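Local structure of transcriptional regulator (TetR/AcrR family) (Bacillus halodurans, 5GP9) at residues L100-V103 / T104-L108; L108-N112 / T113-L117; G125-N128 / L129-E132; Q154-F157 / G158-E162; V168-D171 / C172-L176. The protein probably represses genes of fatty acid degradation by binding their operator DNA, a TetR-family regulator whose DNA binding probably responds to a fatty-acyl effector. One frame throughout, in Å; residues are numbered along the deposited sequence.

Interaction 1: L100-V103 / T104-L108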
# COMPACT_ATOMS: atom_id res chain seq x y z
N LEU A 100 -4.40 4.14 -16.16
CA LEU A 100 -3.95 2.82 -15.62
C LEU A 100 -3.46 2.95 -14.19
O LEU A 100 -3.82 2.14 -13.36
CB LEU A 100 -2.84 2.24 -16.44
CG LEU A 100 -2.22 0.93 -15.98
CD1 LEU A 100 -3.31 -0.12 -15.94
CD2 LEU A 100 -1.12 0.61 -16.97
N ALA A 101 -2.78 4.07 -13.88
CA ALA A 101 -2.38 4.35 -12.52
C ALA A 101 -3.53 4.51 -11.55
O ALA A 101 -3.45 4.04 -10.39
CB ALA A 101 -1.50 5.57 -12.48
N ILE A 102 -4.62 5.20 -11.95
CA ILE A 102 -5.83 5.26 -11.11
C ILE A 102 -6.38 3.86 -10.82
O ILE A 102 -6.73 3.49 -9.70
CB ILE A 102 -6.90 6.19 -11.73
CG1 ILE A 102 -6.32 7.64 -11.81
CG2 ILE A 102 -8.22 6.01 -11.00
CD1 ILE A 102 -7.20 8.63 -12.58
N VAL A 103 -6.41 3.06 -11.85
CA VAL A 103 -6.81 1.64 -11.67
C VAL A 103 -5.92 0.86 -10.70
O VAL A 103 -6.42 0.25 -9.73
CB VAL A 103 -6.92 0.94 -13.04
CG1 VAL A 103 -7.24 -0.48 -12.85
CG2 VAL A 103 -7.97 1.62 -13.86
N THR A 104 -4.64 0.86 -10.92
CA THR A 104 -3.68 0.08 -10.09
C THR A 104 -3.56 0.60 -8.67
O THR A 104 -3.43 -0.18 -7.72
CB THR A 104 -2.28 -0.00 -10.71
OG1 THR A 104 -1.65 1.30 -10.78
CG2 THR A 104 -2.33 -0.64 -12.06
N GLN A 105 -3.59 1.92 -8.50
CA GLN A 105 -3.41 2.50 -7.14
C GLN A 105 -4.67 2.63 -6.34
O GLN A 105 -4.63 2.55 -5.08
CB GLN A 105 -2.65 3.81 -7.19
CG GLN A 105 -1.39 3.79 -8.01
CD GLN A 105 -0.46 2.61 -7.72
OE1 GLN A 105 -0.22 1.76 -8.56
NE2 GLN A 105 0.09 2.56 -6.52
N LEU A 106 -5.81 2.84 -7.02
CA LEU A 106 -7.02 3.14 -6.27
C LEU A 106 -8.04 2.04 -6.51
O LEU A 106 -8.55 1.42 -5.56
CB LEU A 106 -7.59 4.50 -6.60
CG LEU A 106 -6.63 5.67 -6.45
CD1 LEU A 106 -7.37 6.91 -6.81
CD2 LEU A 106 -6.14 5.73 -5.03
N GLU A 107 -8.26 1.69 -7.76
CA GLU A 107 -9.45 0.86 -8.03
C GLU A 107 -9.26 -0.60 -7.83
O GLU A 107 -10.21 -1.30 -7.46
CB GLU A 107 -10.03 1.17 -9.37
CG GLU A 107 -10.50 2.61 -9.56
CD GLU A 107 -11.67 3.05 -8.67
OE1 GLU A 107 -12.40 2.17 -8.29
OE2 GLU A 107 -11.80 4.25 -8.40
N LEU A 108 -8.04 -1.07 -7.94
CA LEU A 108 -7.72 -2.47 -7.78
C LEU A 108 -7.47 -2.74 -6.30
O LEU A 108 -6.94 -3.77 -5.91
CB LEU A 108 -6.48 -2.69 -8.65
CG LEU A 108 -5.96 -3.98 -9.10
CD1 LEU A 108 -6.97 -4.70 -9.96
CD2 LEU A 108 -4.66 -3.83 -9.88
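Between L100 and L108 the backbone passes from alpha-helical bonds to the wider pi-type: T104 N and Q105 N reach four residues back to L100 O and A101 O, while E107 N to I102 O (3.1 Å) and L108 N to V103 O (2.8 Å) reach five. I102 O sits at the change-over and accepts twice, since L106 N also donates to it, at 2.9 Å. The methyl CG2 of T104 meets CD1 of L100 at 4.0 Å, the two side chains crossing obliquely. With chi1 at 65°, OG1 of T104 lies between its own backbone N and carbonyl carbon, and there it donates to Q105 OE1 (2.7 Å), in the carbonyl plane and on a lone pair. That bond fixes the flip of the Q105 amide, whose NE2 is turned to D161 and T165 of helix 149-169. On another face, I102 CG2 lies 4.4 Å from L106 CD1. E107, bent at chi2, carries its carboxylate to the backbone N of Y24. L100 also approaches the bound palmitic acid. The arrangement is a pi-type turn closing a short buried helix, which in this TetR-family fold links the effector-binding core to helix 8-26 of the DNA-binding part.

Interaction 2: L108-N112 / T113-L117. With PLM (palmitic acid), chain E.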
# COMPACT_ATOMS: atom_id res chain seq x y z
N LEU A 108 -8.04 -1.07 -7.94
CA LEU A 108 -7.72 -2.47 -7.78
C LEU A 108 -7.47 -2.74 -6.30
O LEU A 108 -6.94 -3.77 -5.91
CB LEU A 108 -6.48 -2.69 -8.65
CG LEU A 108 -5.96 -3.98 -9.10
CD1 LEU A 108 -6.97 -4.70 -9.96
CD2 LEU A 108 -4.66 -3.83 -9.88
N ARG A 109 -7.75 -1.78 -5.45
CA ARG A 109 -7.60 -1.95 -4.02
C ARG A 109 -9.03 -2.24 -3.49
O ARG A 109 -9.79 -1.35 -3.15
CB ARG A 109 -6.96 -0.69 -3.35
CG ARG A 109 -5.58 -0.25 -3.93
CD ARG A 109 -4.47 -1.30 -4.00
NE ARG A 109 -3.40 -0.93 -4.93
CZ ARG A 109 -2.10 -0.75 -4.64
NH1 ARG A 109 -1.33 -0.38 -5.60
NH2 ARG A 109 -1.54 -0.99 -3.44
N GLN A 110 -9.41 -3.51 -3.43
CA GLN A 110 -10.78 -3.83 -3.04
C GLN A 110 -10.79 -4.87 -1.91
O GLN A 110 -9.88 -5.70 -1.80
CB GLN A 110 -11.57 -4.26 -4.26
CG GLN A 110 -12.98 -3.73 -4.23
CD GLN A 110 -13.89 -4.43 -5.20
OE1 GLN A 110 -13.46 -5.30 -5.94
NE2 GLN A 110 -15.17 -4.05 -5.21
N SER A 111 -11.81 -4.81 -1.07
CA SER A 111 -11.91 -5.70 0.09
C SER A 111 -12.56 -7.08 -0.27
O SER A 111 -12.67 -7.98 0.60
CB SER A 111 -12.64 -4.97 1.23
OG SER A 111 -13.65 -4.11 0.72
N ASN A 112 -12.97 -7.24 -1.53
CA ASN A 112 -13.39 -8.54 -2.04
C ASN A 112 -12.26 -9.54 -1.81
O ASN A 112 -11.25 -9.51 -2.50
CB ASN A 112 -13.77 -8.43 -3.53
CG ASN A 112 -14.23 -9.76 -4.12
OD1 ASN A 112 -13.72 -10.84 -3.75
ND2 ASN A 112 -15.18 -9.68 -5.04
N THR A 113 -12.42 -10.43 -0.84
CA THR A 113 -11.35 -11.34 -0.45
C THR A 113 -10.78 -12.19 -1.60
O THR A 113 -9.56 -12.46 -1.66
CB THR A 113 -11.78 -12.28 0.72
OG1 THR A 113 -10.67 -13.11 1.08
CG2 THR A 113 -13.00 -13.17 0.35
N GLU A 114 -11.64 -12.63 -2.51
CA GLU A 114 -11.18 -13.52 -3.56
C GLU A 114 -10.64 -12.76 -4.77
O GLU A 114 -9.72 -13.21 -5.42
CB GLU A 114 -12.23 -14.59 -3.85
CG GLU A 114 -12.49 -15.40 -2.57
CD GLU A 114 -13.27 -16.68 -2.80
OE1 GLU A 114 -12.72 -17.78 -2.45
OE2 GLU A 114 -14.44 -16.58 -3.29
N LEU A 115 -11.14 -11.56 -5.02
CA LEU A 115 -10.47 -10.66 -5.97
C LEU A 115 -9.06 -10.27 -5.50
O LEU A 115 -8.10 -10.30 -6.27
CB LEU A 115 -11.31 -9.43 -6.15
CG LEU A 115 -10.75 -8.38 -7.07
CD1 LEU A 115 -10.77 -8.84 -8.51
CD2 LEU A 115 -11.55 -7.12 -6.88
N ARG A 116 -8.96 -9.97 -4.22
CA ARG A 116 -7.73 -9.60 -3.59
C ARG A 116 -6.71 -10.71 -3.70
O ARG A 116 -5.58 -10.46 -3.95
CB ARG A 116 -7.98 -9.20 -2.14
CG ARG A 116 -6.75 -8.76 -1.39
CD ARG A 116 -7.03 -7.88 -0.18
NE ARG A 116 -8.41 -7.93 0.32
CZ ARG A 116 -8.93 -8.89 1.07
NH1 ARG A 116 -8.20 -9.95 1.40
NH2 ARG A 116 -10.19 -8.81 1.50
N LEU A 117 -7.13 -11.95 -3.54
CA LEU A 117 -6.25 -13.07 -3.71
C LEU A 117 -5.69 -13.19 -5.13
O LEU A 117 -4.52 -13.48 -5.31
CB LEU A 117 -7.03 -14.37 -3.34
CG LEU A 117 -7.36 -14.54 -1.84
CD1 LEU A 117 -8.16 -15.85 -1.61
CD2 LEU A 117 -6.08 -14.48 -1.00
C1 PLM E . -0.18 -4.57 -1.25
O1 PLM E . 0.78 -3.80 -1.41
O2 PLM E . -0.57 -4.82 -0.11
C2 PLM E . -0.91 -5.24 -2.42
C3 PLM E . -1.59 -4.20 -3.34
C4 PLM E . -2.55 -4.74 -4.42
C5 PLM E . -2.20 -4.67 -5.94
C6 PLM E . -1.06 -3.74 -6.33
C7 PLM E . -0.95 -3.39 -7.80
C8 PLM E . 0.11 -2.35 -7.96
C9 PLM E . 1.35 -2.80 -8.66
CA PLM E . 1.67 -1.83 -9.72
CB PLM E . 3.05 -2.21 -10.23
CC PLM E . 3.39 -1.28 -11.37
CD PLM E . 2.25 -1.32 -12.39
CE PLM E . 2.60 -1.52 -13.84
CF PLM E . 1.40 -2.25 -14.46
CG PLM E . 1.62 -2.30 -15.93
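N112 holds CG anti to its backbone N (chi1 -180°), which swings the side-chain amide forward over the first turn of helix 113-139, and R116 leaves its backbone with the same first torsion (chi1 -179°) before bending at chi3 to fold its guanidinium back on the loop. N112 is the N-cap of the helix: its OD1 accepts from L115 N at 3.0 Å in a nearly straight bond, the donor standing above the amide plane instead of on a lone pair, and more weakly from E114 N, also at 3.0 Å. CG of N112 rests 3.6 Å from L115 CB, the side chains crossing at about a right angle. The main chain adds the first full helical bond, R116 N to N112 O at 2.9 Å.

R116 reaches back to the carbonyls before the cap. NH2 makes a weak bond to S111 O (2.8 Å) and NE a weak one to Q110 O (3.4 Å), both oxygens near the guanidinium plane at its edge. R109 points away from this turn, with palmitic acid over one face of its guanidinium: C3 of the ligand lies 3.2 Å from R109 NH2, and C6 stands 3.4 Å above the plane. NH2 of R109 is paired with D161, and its NE with the carbonyl of T104. The chemistry implies two tasks for one short link: the N112 amide caps the first turn, to which R116 ties the loop carbonyls only weakly, while a salt-bridged arginine lends its flat face to the aliphatic chain of the fatty acid.

Interaction 3: G125-N128 / L129-E132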
# COMPACT_ATOMS: atom_id res chain seq x y z
N GLY A 125 4.62 -12.25 -9.66
CA GLY A 125 5.61 -12.23 -10.73
C GLY A 125 6.62 -11.07 -10.65
O GLY A 125 7.83 -11.26 -10.85
N TYR A 126 6.13 -9.91 -10.27
CA TYR A 126 7.00 -8.72 -10.16
C TYR A 126 7.86 -8.87 -8.88
O TYR A 126 9.06 -8.64 -8.84
CB TYR A 126 6.13 -7.49 -10.08
CG TYR A 126 6.84 -6.17 -9.94
CD1 TYR A 126 8.07 -5.92 -10.53
CD2 TYR A 126 6.28 -5.17 -9.25
CE1 TYR A 126 8.69 -4.69 -10.41
CE2 TYR A 126 6.87 -3.95 -9.13
CZ TYR A 126 8.09 -3.71 -9.70
OH TYR A 126 8.69 -2.45 -9.57
N LEU A 127 7.21 -9.30 -7.79
CA LEU A 127 7.93 -9.61 -6.52
C LEU A 127 9.04 -10.64 -6.70
O LEU A 127 10.06 -10.45 -6.17
CB LEU A 127 6.99 -9.99 -5.36
CG LEU A 127 5.83 -9.01 -5.06
CD1 LEU A 127 4.90 -9.50 -3.93
CD2 LEU A 127 6.38 -7.62 -4.77
N ASN A 128 8.84 -11.69 -7.51
CA ASN A 128 9.93 -12.66 -7.83
C ASN A 128 11.10 -12.05 -8.58
O ASN A 128 12.26 -12.36 -8.32
CB ASN A 128 9.38 -13.83 -8.63
CG ASN A 128 8.42 -14.71 -7.83
OD1 ASN A 128 8.30 -14.63 -6.61
ND2 ASN A 128 7.70 -15.56 -8.57
N LEU A 129 10.83 -11.12 -9.48
CA LEU A 129 11.86 -10.35 -10.13
C LEU A 129 12.66 -9.51 -9.15
O LEU A 129 13.86 -9.47 -9.19
CB LEU A 129 11.26 -9.43 -11.22
CG LEU A 129 12.31 -8.57 -11.90
CD1 LEU A 129 13.33 -9.47 -12.60
CD2 LEU A 129 11.62 -7.62 -12.86
N LEU A 130 11.97 -8.81 -8.27
CA LEU A 130 12.62 -8.10 -7.18
C LEU A 130 13.57 -9.06 -6.37
O LEU A 130 14.71 -8.75 -6.11
CB LEU A 130 11.60 -7.47 -6.22
CG LEU A 130 11.09 -6.05 -6.54
CD1 LEU A 130 10.06 -5.59 -5.53
CD2 LEU A 130 12.17 -4.99 -6.58
N ASP A 131 13.07 -10.22 -6.02
CA ASP A 131 13.86 -11.22 -5.26
C ASP A 131 15.14 -11.67 -6.02
O ASP A 131 16.26 -11.65 -5.41
CB ASP A 131 13.02 -12.46 -4.94
CG ASP A 131 11.93 -12.20 -3.93
OD1 ASP A 131 11.86 -11.10 -3.28
OD2 ASP A 131 11.13 -13.10 -3.76
N GLU A 132 14.99 -11.88 -7.32
CA GLU A 132 16.16 -12.20 -8.14
C GLU A 132 17.21 -11.12 -8.11
O GLU A 132 18.40 -11.42 -7.98
CB GLU A 132 15.81 -12.48 -9.60
CG GLU A 132 14.81 -13.62 -9.85
CD GLU A 132 14.46 -13.74 -11.33
OE1 GLU A 132 13.55 -14.52 -11.63
OE2 GLU A 132 15.07 -13.05 -12.22
O HOH W 1 8.44 -12.75 -4.20
O HOH W 2 11.07 -15.32 -5.18
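D131 leans back on L127 and N128, one turn earlier in helix 113-139, and its side chain can be followed atom by atom. CB lies 3.5 Å from N128 O. The first torsion (chi1 -69°) places CG across from the carbonyl carbon and carries the carboxylate back along the helix, where CG comes to rest 3.4 Å from L127 O, an oxygen already taken by D131 N in a backbone bond of 3.0 Å. At the tip the two oxygens part company. OD1 is committed to a salt bridge with R153 of helix 149-169. OD2 receives two waters, at 2.7 and 2.6 Å, and each of them also donates to OD1 of N128, at 3.1 and 3.2 Å. The carboxylate and amide oxygens, both acceptors, are thus joined through a pair of waters and need not meet directly.

These are the i to i+3 and i to i+4 contacts of an alpha helix lying in the helical bundle of a TetR-family regulatory domain, and its faces differ sharply. On the bundle side, L127 CD2 lies 4.3 Å from L130 CD1, and these two leucines turn to helix 149-169, where L130 meets I156. Two other polar ends have partners outside the helix: E132, on the polar strip with N128 and D131, forms a salt bridge with R70, and Y126, buried beside the bound palmitic acid, hydrogen-bonds through its hydroxyl to H90. The backbone bond from L129 N to G125 O is weak, whereas L130 N reaches Y126 O almost straight.

Interaction 4: Q154-F157 / G158-E162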
# COMPACT_ATOMS: atom_id res chain seq x y z
N GLN A 154 9.82 -6.26 0.35
CA GLN A 154 8.70 -5.54 0.91
C GLN A 154 8.97 -4.08 1.05
O GLN A 154 8.07 -3.24 0.79
CB GLN A 154 8.27 -6.16 2.21
CG GLN A 154 7.58 -7.49 1.95
CD GLN A 154 7.41 -8.37 3.20
OE1 GLN A 154 7.87 -8.01 4.28
NE2 GLN A 154 6.74 -9.48 3.04
N MET A 155 10.17 -3.73 1.44
CA MET A 155 10.59 -2.30 1.52
C MET A 155 10.62 -1.69 0.11
O MET A 155 10.16 -0.58 -0.09
CB MET A 155 11.97 -2.22 2.18
CG MET A 155 12.42 -0.76 2.29
SD MET A 155 14.05 -0.37 2.98
CE MET A 155 14.79 -1.09 1.64
N ILE A 156 11.20 -2.34 -0.88
CA ILE A 156 11.26 -1.75 -2.20
C ILE A 156 9.84 -1.55 -2.79
O ILE A 156 9.45 -0.48 -3.31
CB ILE A 156 12.11 -2.62 -3.15
CG1 ILE A 156 13.61 -2.59 -2.73
CG2 ILE A 156 11.99 -2.11 -4.59
CD1 ILE A 156 14.41 -3.62 -3.42
N PHE A 157 9.06 -2.63 -2.81
CA PHE A 157 7.75 -2.57 -3.36
C PHE A 157 6.91 -1.64 -2.59
O PHE A 157 6.16 -0.82 -3.19
CB PHE A 157 7.07 -3.93 -3.43
CG PHE A 157 5.71 -3.82 -4.00
CD1 PHE A 157 5.53 -3.60 -5.39
CD2 PHE A 157 4.59 -3.76 -3.16
CE1 PHE A 157 4.25 -3.33 -5.88
CE2 PHE A 157 3.34 -3.54 -3.65
CZ PHE A 157 3.16 -3.31 -5.00
N GLY A 158 6.96 -1.74 -1.22
CA GLY A 158 6.06 -0.92 -0.46
C GLY A 158 6.36 0.56 -0.66
O GLY A 158 5.48 1.40 -0.69
N THR A 159 7.64 0.84 -0.78
CA THR A 159 8.09 2.22 -1.04
C THR A 159 7.64 2.74 -2.39
O THR A 159 7.05 3.86 -2.49
CB THR A 159 9.63 2.39 -0.82
OG1 THR A 159 9.92 2.16 0.54
CG2 THR A 159 10.00 3.82 -1.08
N LEU A 160 7.96 2.02 -3.43
CA LEU A 160 7.57 2.46 -4.81
C LEU A 160 6.07 2.63 -4.96
O LEU A 160 5.56 3.61 -5.43
CB LEU A 160 8.08 1.48 -5.80
CG LEU A 160 9.57 1.27 -5.96
CD1 LEU A 160 9.94 0.25 -7.04
CD2 LEU A 160 10.30 2.57 -6.20
N ASP A 161 5.33 1.71 -4.35
CA ASP A 161 3.89 1.77 -4.42
C ASP A 161 3.32 2.94 -3.71
O ASP A 161 2.34 3.57 -4.17
CB ASP A 161 3.29 0.44 -3.85
CG ASP A 161 1.88 0.17 -4.33
OD1 ASP A 161 1.49 0.29 -5.51
OD2 ASP A 161 1.05 -0.07 -3.43
N GLU A 162 3.85 3.27 -2.54
CA GLU A 162 3.44 4.38 -1.78
C GLU A 162 3.74 5.72 -2.47
O GLU A 162 2.89 6.60 -2.48
CB GLU A 162 4.02 4.35 -0.39
CG GLU A 162 3.62 5.45 0.57
CD GLU A 162 2.16 5.33 1.09
OE1 GLU A 162 1.58 4.25 0.93
OE2 GLU A 162 1.67 6.30 1.61
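F157 and G158 give up the most surface here, and D161, one turn further on, covers the phenyl ring. F157 turns its ring away from its own backbone N (chi1 179°) and along the helix toward the following turn, with CD2 3.7 Å from G158 N. CB of D161 sits over one face, 4.2 Å from the ring centroid and 24° off the normal, a CH-pi contact offset toward the rim. CG of D161 comes 3.8 Å from F157 CZ, and the carboxylate runs nearly parallel to the ring, the planes only 19° apart. Of its oxygens, OD2 forms a salt bridge with R109, and OD1 accepts from Q105 NE2. Bound palmitic acid touches both F157 and D161, and the pair therefore belongs to the wall of the ligand pocket.

Helix 149-169 is one of the long helices of the TetR-family bundle, and it also takes part in the dimer, with M155 and T159 packing on T159 and M155 of the second subunit, and F157 on E162 of that subunit. G158, without a side chain, lies close against the preceding turn, its N bonding Q154 O at 2.7 Å from above the carbonyl plane. T159 grips M155 O twice, through its backbone N (3.0 Å) and through OG1 (2.8 Å), the two donors arriving from opposite faces of the carbonyl. That second bond satisfies the hydroxyl within its own helix. On the bundle side I156 and L160 lie side by side, CG2 to CD1 4.0 Å apart, and L160 packs on L86 and F91 of helix 79-95.

Interaction 5: V168-D171 / C172-L176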
# COMPACT_ATOMS: atom_id res chain seq x y z
N VAL A 168 -0.76 9.76 -7.62
CA VAL A 168 -2.18 9.59 -8.03
C VAL A 168 -3.17 10.37 -7.18
O VAL A 168 -4.08 11.00 -7.74
CB VAL A 168 -2.58 8.11 -8.15
CG1 VAL A 168 -4.09 7.96 -8.29
CG2 VAL A 168 -1.88 7.42 -9.27
N MET A 169 -2.99 10.45 -5.86
CA MET A 169 -3.85 11.20 -4.99
C MET A 169 -3.67 12.68 -5.21
O MET A 169 -4.58 13.41 -4.87
CB MET A 169 -3.65 10.91 -3.50
CG MET A 169 -3.89 9.49 -3.04
SD MET A 169 -2.84 9.12 -1.55
CE MET A 169 -2.98 10.54 -0.43
N LYS A 170 -2.60 13.09 -5.84
CA LYS A 170 -2.36 14.50 -6.25
C LYS A 170 -2.61 14.72 -7.75
O LYS A 170 -2.02 15.60 -8.43
CB LYS A 170 -0.95 14.90 -5.82
CG LYS A 170 -0.71 14.98 -4.31
CD LYS A 170 -1.61 15.98 -3.59
CE LYS A 170 -1.40 16.00 -2.08
NZ LYS A 170 -2.52 16.76 -1.48
N ASP A 171 -3.55 13.92 -8.30
CA ASP A 171 -3.99 14.07 -9.68
C ASP A 171 -2.95 13.96 -10.69
O ASP A 171 -3.06 14.57 -11.77
CB ASP A 171 -4.79 15.40 -9.87
CG ASP A 171 -6.06 15.42 -9.05
OD1 ASP A 171 -6.81 14.45 -9.13
OD2 ASP A 171 -6.32 16.35 -8.29
N CYS A 172 -1.89 13.21 -10.38
CA CYS A 172 -0.74 12.98 -11.26
C CYS A 172 -0.13 14.26 -11.81
O CYS A 172 0.34 14.26 -12.91
CB CYS A 172 -1.11 12.04 -12.41
SG CYS A 172 -1.85 10.45 -11.91
N LYS A 173 -0.15 15.34 -11.04
CA LYS A 173 0.15 16.70 -11.60
C LYS A 173 1.63 17.04 -11.76
O LYS A 173 1.99 17.96 -12.50
CB LYS A 173 -0.50 17.79 -10.76
CG LYS A 173 0.13 18.04 -9.40
CD LYS A 173 -0.31 19.32 -8.77
CE LYS A 173 -1.78 19.41 -8.46
NZ LYS A 173 -2.10 18.71 -7.20
N TYR A 174 2.49 16.31 -11.05
CA TYR A 174 3.92 16.44 -11.17
C TYR A 174 4.52 15.24 -11.87
O TYR A 174 3.86 14.21 -12.08
CB TYR A 174 4.53 16.69 -9.84
CG TYR A 174 4.25 15.65 -8.73
CD1 TYR A 174 3.17 15.80 -7.91
CD2 TYR A 174 5.09 14.56 -8.54
CE1 TYR A 174 2.89 14.91 -6.92
CE2 TYR A 174 4.83 13.65 -7.52
CZ TYR A 174 3.71 13.82 -6.75
OH TYR A 174 3.38 13.00 -5.70
N ASP A 175 5.79 15.37 -12.26
CA ASP A 175 6.39 14.33 -13.08
C ASP A 175 6.89 13.26 -12.11
O ASP A 175 7.89 13.44 -11.39
CB ASP A 175 7.56 14.87 -13.92
CG ASP A 175 8.14 13.83 -14.91
OD1 ASP A 175 7.68 12.62 -14.98
OD2 ASP A 175 9.07 14.25 -15.67
N LEU A 176 6.18 12.15 -12.06
CA LEU A 176 6.60 11.06 -11.20
C LEU A 176 8.03 10.60 -11.50
O LEU A 176 8.76 10.18 -10.60
CB LEU A 176 5.64 9.90 -11.40
CG LEU A 176 5.95 8.67 -10.58
CD1 LEU A 176 5.76 8.94 -9.11
CD2 LEU A 176 5.07 7.56 -11.09
O HOH W 3 -4.63 17.72 -6.47
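V168 and C172 meet across a Schellman motif that ends helix 149-169. D171, with positive phi (58°), is its C-prime residue, and the motif is closed by D171 N to V168 O and by C172 N to the carbonyl of W167. C172 also has positive phi, so two consecutive residues carry the chain out of the helix and into the loop that leads to helix 180-189.

Among the apolar contacts, SG of C172 tucks back beneath the turn and lies 4.0 Å from V168 CG2. V168 in turn packs on A101, Q105 and L106 of helix 98-107, and C172 on H98 and W167, which makes this the buried side of the turn. Farther out, CB of K170 stands 4.0 Å from CE1 of Y174, a tyrosine whose ring is set edge-to-face with that of W167 and which also packs on R150 of the second subunit.

The polar contacts centre on K170 O. K173 N donates to it at 3.2 Å from above the carbonyl plane, and the side chain of the same lysine curls round to reach it again, CG passing 3.4 Å from that oxygen. This curl follows from chi1 of 72°, which puts CG between the backbone N and the carbonyl carbon, and from further bends at chi3 and chi4. The ammonium group makes a weak bond from NZ to K170 O, 3.3 Å long.

Water completes the set. The carboxylate of D171 and the ammonium of K173 do not pair directly; one water bridges them, donating to D171 OD2 and accepting from K173 NZ, each at 2.8 Å.

How the interactions relate
Interactions 1 and 4 are the buried pair, 3 and 5 are partly buried, and interaction 2 lies at the surface. Interactions 2 and 3 share helix 113-139, interactions 4 and 5 helix 149-169, while 1 and 2 meet at L108. A polar network joins three: D161 (interaction 4) accepts from Q105 (interaction 1) and is salt-bridged to R109 (interaction 2). Elsewhere the joints are apolar, L130 on I156 between 3 and 4, and A101 on V168 between 1 and 5. Three lie at helix ends: a pi-type turn in 1, a side-chain N-cap in 2 and a Schellman motif in 5, the last two with weak arginine or lysine bonds. Waters bridge a carboxylate to an amide in 3 and to an ammonium in 5.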